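PDB 6ZHK: adenosylmethionine-8-amino-7-oxononanoate aminotransferase from Methanocaldococcus jannaschii, which probably transfers the amino group of S-adenosyl-L-methionine to 8-amino-7-oxononanoate, giving 7,8-diaminononanoate for biotin synthesis, with pyridoxal 5'-phosphate as cofactor. Local coordinates for residues 223-228 with 259-264; 253-258 with 286-291; 391-396 with 443-448. All coordinates share one frame; numbering follows the deposited sequence.

Contact 1. Residues 223-228 with 259-264; sequences KHAEEV and KENDVI
A225 and V228 pack against N261 and V263 at the ends of two helices of the large domain, whose seven-stranded mixed sheet is that of fold type I pyridoxal-phosphate enzymes. Helix 211-224 passes through a short 3-10 segment into strand 228-234. Helix 250-261 finishes in a Schellman motif, with D262 at positive phi, and the chain goes on to strand 265-268, the parallel neighbour of 228-234. Along 223-228, K223 first lays CG over the centre of one face of the H224 ring, and H224 itself turns away from 259-264.

A225 comes next and faces the other segment squarely. Its CB lies 3.9 Å from N261 CB and 3.8 Å from N261 O, a close approach of the two helix ends. The same methyl is 4.0 Å from V263 CG2, which also sits 3.8 Å from A225 O. That carbonyl oxygen accepts a weak bond from V228 N, closing the turn. At E227, OE2 accepts from H224 ND1 at 2.9 Å, almost straight at 172°. The oxygen lies in the imidazole plane, yet the N-H meets it from above the plane of the carboxylate. E227 OE1 is bonded to Y183 OH, and the Y183 ring stacks with H224, so both ends of this His-carboxylate pair are held by one tyrosine.

V228 then enters its strand, and its O is bonded to R145, whose guanidinium also pairs with D262 OD2 across the junction. The V228 and V263 side chains cross obliquely. With V263 CG1 opposite its backbone N (chi1 176°) and CG2 beside that N, the valine forks: CG2 goes to A225, and CG1 touches V228 CG1 at 3.7 Å.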
loop_
_atom_site.group_PDB
_atom_site.type_symbol
_atom_site.label_atom_id
_atom_site.label_comp_id
_atom_site.label_asym_id
_atom_site.label_seq_id
_atom_site.Cartn_x
_atom_site.Cartn_y
_atom_site.Cartn_z
ATOM N N LYS A 223 10.504 28.090 15.935
ATOM C CA LYS A 223 9.247 28.735 16.269
ATOM C C LYS A 223 8.155 27.719 16.620
ATOM O O LYS A 223 7.456 27.946 17.595
ATOM C CB LYS A 223 8.730 29.611 15.119
ATOM C CG LYS A 223 7.439 30.372 15.412
ATOM C CD LYS A 223 7.056 31.166 14.192
ATOM C CE LYS A 223 6.009 32.246 14.393
ATOM N NZ LYS A 223 5.874 33.002 13.122
ATOM N N HIS A 224 8.061 26.587 15.902
ATOM C CA HIS A 224 6.884 25.730 16.051
ATOM C C HIS A 224 7.191 24.396 16.741
ATOM O O HIS A 224 6.307 23.560 16.828
ATOM C CB HIS A 224 6.254 25.485 14.686
ATOM C CG HIS A 224 5.759 26.760 14.082
ATOM N ND1 HIS A 224 4.695 27.459 14.656
ATOM C CD2 HIS A 224 6.145 27.442 12.983
ATOM C CE1 HIS A 224 4.449 28.532 13.930
ATOM N NE2 HIS A 224 5.314 28.543 12.879
ATOM N N ALA A 225 8.428 24.202 17.220
ATOM C CA ALA A 225 8.930 22.983 17.827
ATOM C C ALA A 225 7.933 22.294 18.774
ATOM O O ALA A 225 7.733 21.079 18.654
ATOM C CB ALA A 225 10.268 23.275 18.507
ATOM N N GLU A 226 7.310 23.062 19.697
ATOM C CA GLU A 226 6.555 22.408 20.761
ATOM C C GLU A 226 5.156 22.062 20.235
ATOM O O GLU A 226 4.382 21.457 20.950
ATOM C CB GLU A 226 6.476 23.282 22.027
ATOM C CG GLU A 226 7.865 23.429 22.682
ATOM C CD GLU A 226 7.987 24.216 23.986
ATOM O OE1 GLU A 226 7.098 24.131 24.835
ATOM O OE2 GLU A 226 8.985 24.935 24.150
ATOM N N GLU A 227 4.844 22.433 18.999
ATOM C CA GLU A 227 3.533 22.085 18.447
ATOM C C GLU A 227 3.643 21.109 17.286
ATOM O O GLU A 227 2.646 20.840 16.589
ATOM C CB GLU A 227 2.724 23.314 18.021
ATOM C CG GLU A 227 3.198 24.022 16.774
ATOM C CD GLU A 227 2.590 25.419 16.572
ATOM O OE1 GLU A 227 1.474 25.496 16.034
ATOM O OE2 GLU A 227 3.240 26.450 16.939
ATOM N N VAL A 228 4.831 20.541 17.079
ATOM C CA VAL A 228 5.082 19.786 15.839
ATOM C C VAL A 228 5.537 18.371 16.211
ATOM O O VAL A 228 6.319 18.230 17.155
ATOM C CB VAL A 228 6.134 20.584 15.026
ATOM C CG1 VAL A 228 7.086 19.726 14.208
ATOM C CG2 VAL A 228 5.455 21.651 14.162
ATOM N N LYS A 259 17.399 17.965 16.245
ATOM C CA LYS A 259 18.025 17.465 17.462
ATOM C C LYS A 259 17.986 18.522 18.566
ATOM O O LYS A 259 17.602 18.193 19.701
ATOM C CB LYS A 259 19.457 16.991 17.165
ATOM C CG LYS A 259 20.137 16.156 18.251
ATOM C CD LYS A 259 21.544 15.690 17.856
ATOM C CE LYS A 259 22.292 14.950 18.958
ATOM N NZ LYS A 259 21.580 13.705 19.352
ATOM N N GLU A 260 18.336 19.769 18.226
ATOM C CA GLU A 260 18.466 20.821 19.230
ATOM C C GLU A 260 17.102 21.250 19.752
ATOM O O GLU A 260 17.034 21.783 20.859
ATOM C CB GLU A 260 19.237 22.033 18.701
ATOM C CG GLU A 260 20.716 21.720 18.637
ATOM C CD GLU A 260 21.595 22.810 18.066
ATOM O OE1 GLU A 260 21.032 23.801 17.546
ATOM O OE2 GLU A 260 22.851 22.650 18.140
ATOM N N ASN A 261 16.028 20.957 19.001
ATOM C CA ASN A 261 14.708 21.443 19.374
ATOM C C ASN A 261 13.745 20.306 19.682
ATOM O O ASN A 261 12.544 20.566 19.802
ATOM C CB ASN A 261 14.085 22.346 18.293
ATOM C CG ASN A 261 14.793 23.673 18.087
ATOM O OD1 ASN A 261 15.663 23.846 17.205
ATOM N ND2 ASN A 261 14.381 24.662 18.849
ATOM N N ASP A 262 14.248 19.075 19.859
ATOM C CA ASP A 262 13.435 17.985 20.349
ATOM C C ASP A 262 12.297 17.700 19.383
ATOM O O ASP A 262 11.182 17.478 19.837
ATOM C CB ASP A 262 12.870 18.253 21.758
ATOM C CG ASP A 262 12.187 17.042 22.394
ATOM O OD1 ASP A 262 12.638 15.878 22.167
ATOM O OD2 ASP A 262 11.160 17.274 23.086
ATOM N N VAL A 263 12.587 17.719 18.072
ATOM C CA VAL A 263 11.604 17.308 17.074
ATOM C C VAL A 263 12.088 16.055 16.318
ATOM O O VAL A 263 13.225 15.987 15.911
ATOM C CB VAL A 263 11.286 18.449 16.092
ATOM C CG1 VAL A 263 10.318 18.017 14.950
ATOM C CG2 VAL A 263 10.826 19.720 16.815
ATOM N N ILE A 264 11.202 15.078 16.058
ATOM C CA ILE A 264 11.511 13.905 15.216
ATOM C C ILE A 264 11.765 14.351 13.768
ATOM O O ILE A 264 11.020 15.166 13.191
ATOM C CB ILE A 264 10.372 12.855 15.273
ATOM C CG1 ILE A 264 10.510 11.976 16.520
ATOM C CG2 ILE A 264 10.401 11.965 14.022
ATOM C CD1 ILE A 264 9.239 11.153 16.786
#

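Contact 2. Residues 253-258 with 286-291; sequences GVAKAC and EELKKL
The turns that carry A255 and K256 on helix 250-261, and L288 and L291 on helix 286-291, run almost exactly alongside each other. Their N-to-C directions differ by 8° and their axes come within 10.0 Å. In the nearest backbone pairs, A255 CA is 7.2 Å from L288 CA, and K256 CA is 6.7 Å from L291 CA. A255 presents only its CB to the neighbouring helix.

L288 and L291, one turn apart, reach for that methyl from two positions. L288 starts out obliquely, but its CD2 swings in and ends 3.5 Å from A255 CB, a tight apolar touch. L291 points straight across. Its CG lies beside the backbone N and opposite the carbonyl carbon (chi1 -70°), which carries CD1 over the backbone of the first helix, 3.9 Å from K256 N and 4.0 Å from K256 CB. The same CD1 is 4.2 Å from A255 CB, so one methyl bridges two consecutive residues. L288 also packs on I251 and L291 on K259, extending the seam by a turn each way.

K256 gives the contact only the root of its side chain. The rest runs extended toward solvent and bends at its last torsion, where NZ forms a salt bridge with E260, one turn further along the same helix. The inner side is apolar: A255 packs on F265 of strand 265-268, while V254 meets V231 and L233 of strand 228-234. Two helices side by side, each connecting two parallel strands in sequence (228-234 to 265-268, then 265-268 to 296-299), are characteristic of successive beta-alpha-beta crossovers in the large domain of fold type I aminotransferases.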
loop_
_atom_site.group_PDB
_atom_site.type_symbol
_atom_site.label_atom_id
_atom_site.label_comp_id
_atom_site.label_asym_id
_atom_site.label_seq_id
_atom_site.Cartn_x
_atom_site.Cartn_y
_atom_site.Cartn_z
ATOM N N GLY A 253 21.791 20.639 8.375
ATOM C CA GLY A 253 21.390 21.725 9.265
ATOM C C GLY A 253 19.973 21.505 9.797
ATOM O O GLY A 253 19.668 21.805 10.960
ATOM N N VAL A 254 19.088 20.945 8.963
ATOM C CA VAL A 254 17.740 20.658 9.465
ATOM C C VAL A 254 17.808 19.578 10.550
ATOM O O VAL A 254 17.230 19.700 11.619
ATOM C CB VAL A 254 16.797 20.250 8.317
ATOM C CG1 VAL A 254 15.499 19.668 8.868
ATOM C CG2 VAL A 254 16.532 21.385 7.341
ATOM N N ALA A 255 18.522 18.501 10.280
ATOM C CA ALA A 255 18.671 17.458 11.281
ATOM C C ALA A 255 19.219 18.023 12.586
ATOM O O ALA A 255 18.809 17.621 13.671
ATOM C CB ALA A 255 19.548 16.356 10.722
ATOM N N LYS A 256 20.202 18.926 12.494
ATOM C CA LYS A 256 20.797 19.413 13.727
ATOM C C LYS A 256 19.741 20.233 14.464
ATOM O O LYS A 256 19.626 20.133 15.681
ATOM C CB LYS A 256 22.016 20.274 13.379
ATOM C CG LYS A 256 22.677 21.048 14.520
ATOM C CD LYS A 256 23.919 21.749 13.953
ATOM C CE LYS A 256 24.951 22.267 14.947
ATOM N NZ LYS A 256 24.483 23.498 15.605
ATOM N N ALA A 257 18.967 21.031 13.720
ATOM C CA ALA A 257 17.906 21.836 14.306
ATOM C C ALA A 257 16.837 20.944 14.949
ATOM O O ALA A 257 16.354 21.267 16.038
ATOM C CB ALA A 257 17.326 22.748 13.253
ATOM N N CYS A 258 16.487 19.817 14.296
ATOM C CA CYS A 258 15.555 18.872 14.917
ATOM C C CYS A 258 16.109 18.307 16.228
ATOM O O CYS A 258 15.421 18.216 17.248
ATOM C CB CYS A 258 15.216 17.739 13.964
ATOM S SG CYS A 258 14.247 18.311 12.550
ATOM N N GLU A 286 28.379 11.270 7.144
ATOM C CA GLU A 286 29.023 11.206 8.459
ATOM C C GLU A 286 28.380 12.179 9.435
ATOM O O GLU A 286 28.261 11.880 10.615
ATOM C CB GLU A 286 30.536 11.502 8.439
ATOM C CG GLU A 286 31.413 10.290 8.130
ATOM C CD GLU A 286 30.955 8.906 8.592
ATOM O OE1 GLU A 286 30.713 8.678 9.840
ATOM O OE2 GLU A 286 30.842 8.035 7.697
ATOM N N GLU A 287 27.983 13.355 8.946
ATOM C CA GLU A 287 27.406 14.336 9.839
ATOM C C GLU A 287 26.063 13.838 10.379
ATOM O O GLU A 287 25.826 13.877 11.586
ATOM C CB GLU A 287 27.191 15.634 9.072
ATOM C CG GLU A 287 26.697 16.759 9.955
ATOM C CD GLU A 287 27.097 18.152 9.492
ATOM O OE1 GLU A 287 27.954 18.253 8.597
ATOM O OE2 GLU A 287 26.514 19.131 10.007
ATOM N N LEU A 288 25.216 13.322 9.490
ATOM C CA LEU A 288 23.924 12.793 9.939
ATOM C C LEU A 288 24.117 11.613 10.880
ATOM O O LEU A 288 23.404 11.442 11.883
ATOM C CB LEU A 288 23.159 12.362 8.684
ATOM C CG LEU A 288 22.592 13.520 7.863
ATOM C CD1 LEU A 288 21.784 12.959 6.688
ATOM C CD2 LEU A 288 21.672 14.383 8.740
ATOM N N LYS A 289 25.080 10.740 10.549
ATOM C CA LYS A 289 25.367 9.633 11.457
ATOM C C LYS A 289 25.751 10.115 12.861
ATOM O O LYS A 289 25.330 9.549 13.878
ATOM C CB LYS A 289 26.493 8.734 10.936
ATOM C CG LYS A 289 26.131 7.862 9.749
ATOM C CD LYS A 289 27.332 6.938 9.484
ATOM C CE LYS A 289 27.193 6.209 8.170
ATOM N NZ LYS A 289 28.136 5.064 8.129
ATOM N N LYS A 290 26.554 11.172 12.930
ATOM C CA LYS A 290 27.008 11.682 14.220
ATOM C C LYS A 290 25.838 12.275 15.029
ATOM O O LYS A 290 25.790 12.118 16.245
ATOM C CB LYS A 290 28.185 12.651 14.005
ATOM C CG LYS A 290 29.177 12.713 15.167
ATOM C CD LYS A 290 28.611 13.030 16.567
ATOM C CE LYS A 290 29.217 12.247 17.730
ATOM N NZ LYS A 290 30.447 11.488 17.375
ATOM N N LEU A 291 24.850 12.879 14.347
ATOM C CA LEU A 291 23.660 13.488 14.913
ATOM C C LEU A 291 22.610 12.434 15.242
ATOM O O LEU A 291 21.684 12.731 15.986
ATOM C CB LEU A 291 23.048 14.487 13.917
ATOM C CG LEU A 291 23.860 15.771 13.683
ATOM C CD1 LEU A 291 23.312 16.548 12.492
ATOM C CD2 LEU A 291 23.834 16.644 14.925
#

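Contact 3. Residues 391-396 with 443-448; sequences RGFMVG and LSITEK
The F393 ring packs against L443 and I445, joining a hairpin turn to the loop that leads into the last helix. The turn is type II' from R391 to M394, with G392 and F393 at its corners. It is closed by two bonds, R391 N to M394 O and M394 N to R391 O. F393 CB leaves this turn toward 443-448, and CG takes the place beside the backbone N, opposite the carbonyl carbon (chi1 -77°), directing the ring toward the loop.

CD2 meets L443 CD2 at 3.8 Å, the methyl lying at the ring edge, near its plane. CE2, one atom further out, is 4.1 Å from L443 CA, so the leucine is touched at its root as well as at its tip. CZ, at the far end, and CE1 both lie 4.0 Å from I445 CG2. That single methyl thus spans the end of the ring obliquely. I445 CG1 stands opposite its own backbone N (chi1 -169°), which leaves CG2 to face the phenylalanine. P441 and I369 also pack against F393. With an alanine here, L443 CD2 and I445 CG2 would probably lose their shared partner, opening a gap between turn and loop.

Polar groups fix both sides of the cluster. K368 NZ binds the carbonyl oxygens of L443 and I445, and H373 NE2 binds G392 O. T446 is the N-cap of helix 447-463, its side chain capping a backbone N of the first turn. The L443 side chain is about 11 Å from that of K301, predicted to carry the pyridoxal phosphate, which is not attached here. This hairpin of a three-stranded antiparallel sheet, packed against helix 366-376, belongs to the C-terminal domain of the class III fold.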
loop_
_atom_site.group_PDB
_atom_site.type_symbol
_atom_site.label_atom_id
_atom_site.label_comp_id
_atom_site.label_asym_id
_atom_site.label_seq_id
_atom_site.Cartn_x
_atom_site.Cartn_y
_atom_site.Cartn_z
ATOM N N ARG A 391 21.321 14.525 -8.711
ATOM C CA ARG A 391 22.374 13.871 -7.952
ATOM C C ARG A 391 22.513 12.437 -8.454
ATOM O O ARG A 391 21.512 11.728 -8.581
ATOM C CB ARG A 391 22.008 13.732 -6.469
ATOM C CG ARG A 391 21.862 15.021 -5.683
ATOM C CD ARG A 391 21.751 14.629 -4.190
ATOM N NE ARG A 391 21.723 15.819 -3.355
ATOM C CZ ARG A 391 22.826 16.459 -2.984
ATOM N NH1 ARG A 391 24.014 15.966 -3.299
ATOM N NH2 ARG A 391 22.720 17.522 -2.201
ATOM N N GLY A 392 23.733 12.039 -8.801
ATOM C CA GLY A 392 24.004 10.682 -9.303
ATOM C C GLY A 392 23.162 10.344 -10.541
ATOM O O GLY A 392 23.173 11.089 -11.534
ATOM N N PHE A 393 22.357 9.270 -10.430
ATOM C CA PHE A 393 21.475 8.838 -11.508
ATOM C C PHE A 393 20.049 9.394 -11.352
ATOM O O PHE A 393 19.097 8.727 -11.758
ATOM C CB PHE A 393 21.412 7.294 -11.507
ATOM C CG PHE A 393 22.573 6.539 -12.089
ATOM C CD1 PHE A 393 23.161 6.963 -13.279
ATOM C CD2 PHE A 393 23.109 5.438 -11.406
ATOM C CE1 PHE A 393 24.238 6.265 -13.830
ATOM C CE2 PHE A 393 24.171 4.737 -11.964
ATOM C CZ PHE A 393 24.722 5.147 -13.168
ATOM N N MET A 394 19.872 10.546 -10.671
ATOM C CA MET A 394 18.560 11.161 -10.643
ATOM C C MET A 394 18.748 12.578 -11.174
ATOM O O MET A 394 19.298 13.452 -10.498
ATOM C CB MET A 394 18.052 11.248 -9.195
ATOM C CG MET A 394 17.973 9.890 -8.549
ATOM S SD MET A 394 17.361 9.937 -6.830
ATOM C CE MET A 394 15.611 9.789 -7.178
ATOM N N VAL A 395 18.280 12.810 -12.394
ATOM C CA VAL A 395 18.617 14.020 -13.129
ATOM C C VAL A 395 17.344 14.600 -13.705
ATOM O O VAL A 395 16.465 13.868 -14.167
ATOM C CB VAL A 395 19.687 13.724 -14.214
ATOM C CG1 VAL A 395 19.779 14.826 -15.278
ATOM C CG2 VAL A 395 21.040 13.504 -13.581
ATOM N N GLY A 396 17.226 15.926 -13.667
ATOM C CA GLY A 396 16.156 16.562 -14.423
ATOM C C GLY A 396 16.731 17.532 -15.455
ATOM O O GLY A 396 17.801 18.146 -15.221
ATOM N N LEU A 443 20.828 1.224 -12.199
ATOM C CA LEU A 443 22.224 1.175 -11.795
ATOM C C LEU A 443 23.018 0.308 -12.779
ATOM O O LEU A 443 24.245 0.474 -12.897
ATOM C CB LEU A 443 22.312 0.509 -10.407
ATOM C CG LEU A 443 21.510 1.200 -9.285
ATOM C CD1 LEU A 443 21.826 0.538 -7.964
ATOM C CD2 LEU A 443 21.787 2.696 -9.203
ATOM N N SER A 444 22.296 -0.563 -13.503
ATOM C CA SER A 444 22.917 -1.473 -14.469
ATOM C C SER A 444 23.122 -0.852 -15.850
ATOM O O SER A 444 23.625 -1.556 -16.740
ATOM C CB SER A 444 22.124 -2.758 -14.576
ATOM O OG SER A 444 20.747 -2.463 -14.797
ATOM N N ILE A 445 22.757 0.436 -16.058
ATOM C CA ILE A 445 22.895 1.076 -17.359
ATOM C C ILE A 445 24.362 1.007 -17.776
ATOM O O ILE A 445 25.238 1.235 -16.945
ATOM C CB ILE A 445 22.390 2.547 -17.350
ATOM C CG1 ILE A 445 22.320 3.061 -18.797
ATOM C CG2 ILE A 445 23.268 3.425 -16.457
ATOM C CD1 ILE A 445 21.532 4.360 -18.979
ATOM N N THR A 446 24.624 0.649 -19.052
ATOM C CA THR A 446 26.022 0.512 -19.462
ATOM C C THR A 446 26.576 1.862 -19.920
ATOM O O THR A 446 25.814 2.792 -20.227
ATOM C CB THR A 446 26.191 -0.524 -20.591
ATOM O OG1 THR A 446 25.591 0.035 -21.757
ATOM C CG2 THR A 446 25.587 -1.872 -20.209
ATOM N N GLU A 447 27.923 1.934 -20.000
ATOM C CA GLU A 447 28.498 3.169 -20.478
ATOM C C GLU A 447 28.022 3.446 -21.908
ATOM O O GLU A 447 27.735 4.589 -22.241
ATOM C CB GLU A 447 30.031 3.071 -20.395
ATOM C CG GLU A 447 30.538 2.996 -18.981
ATOM C CD GLU A 447 32.014 3.301 -18.772
ATOM O OE1 GLU A 447 32.702 3.718 -19.744
ATOM O OE2 GLU A 447 32.465 3.180 -17.621
ATOM N N LYS A 448 27.927 2.407 -22.734
ATOM C CA LYS A 448 27.454 2.605 -24.091
ATOM C C LYS A 448 26.024 3.129 -24.099
ATOM O O LYS A 448 25.681 3.950 -24.961
ATOM C CB LYS A 448 27.637 1.328 -24.935
ATOM C CG LYS A 448 29.092 1.053 -25.305
ATOM C CD LYS A 448 29.317 -0.372 -25.824
ATOM C CE LYS A 448 30.768 -0.614 -26.266
ATOM N NZ LYS A 448 30.916 -2.030 -26.713
#

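Overall arrangement
Following the chain, contact 1 opens at 223-228 and contact 2 opens at 253-258 before contact 1 closes at 259-264; contact 2 closes at 286-291. The two loops therefore cross, and both use helix 250-261, which joins helix 211-224 on one flank to helix 286-291 on the other, all in the large domain. The two contacts touch: V263 N probably donates to C258 O at 3.0 Å, and K259 CD packs 3.5 Å from L291 O. Contact 3 follows in series, tying the hairpin turn at 391-396 to the entry of helix 447-463 in the C-terminal domain. Its centre lies 28 Å from that of contact 2 and 37 Å from that of contact 1.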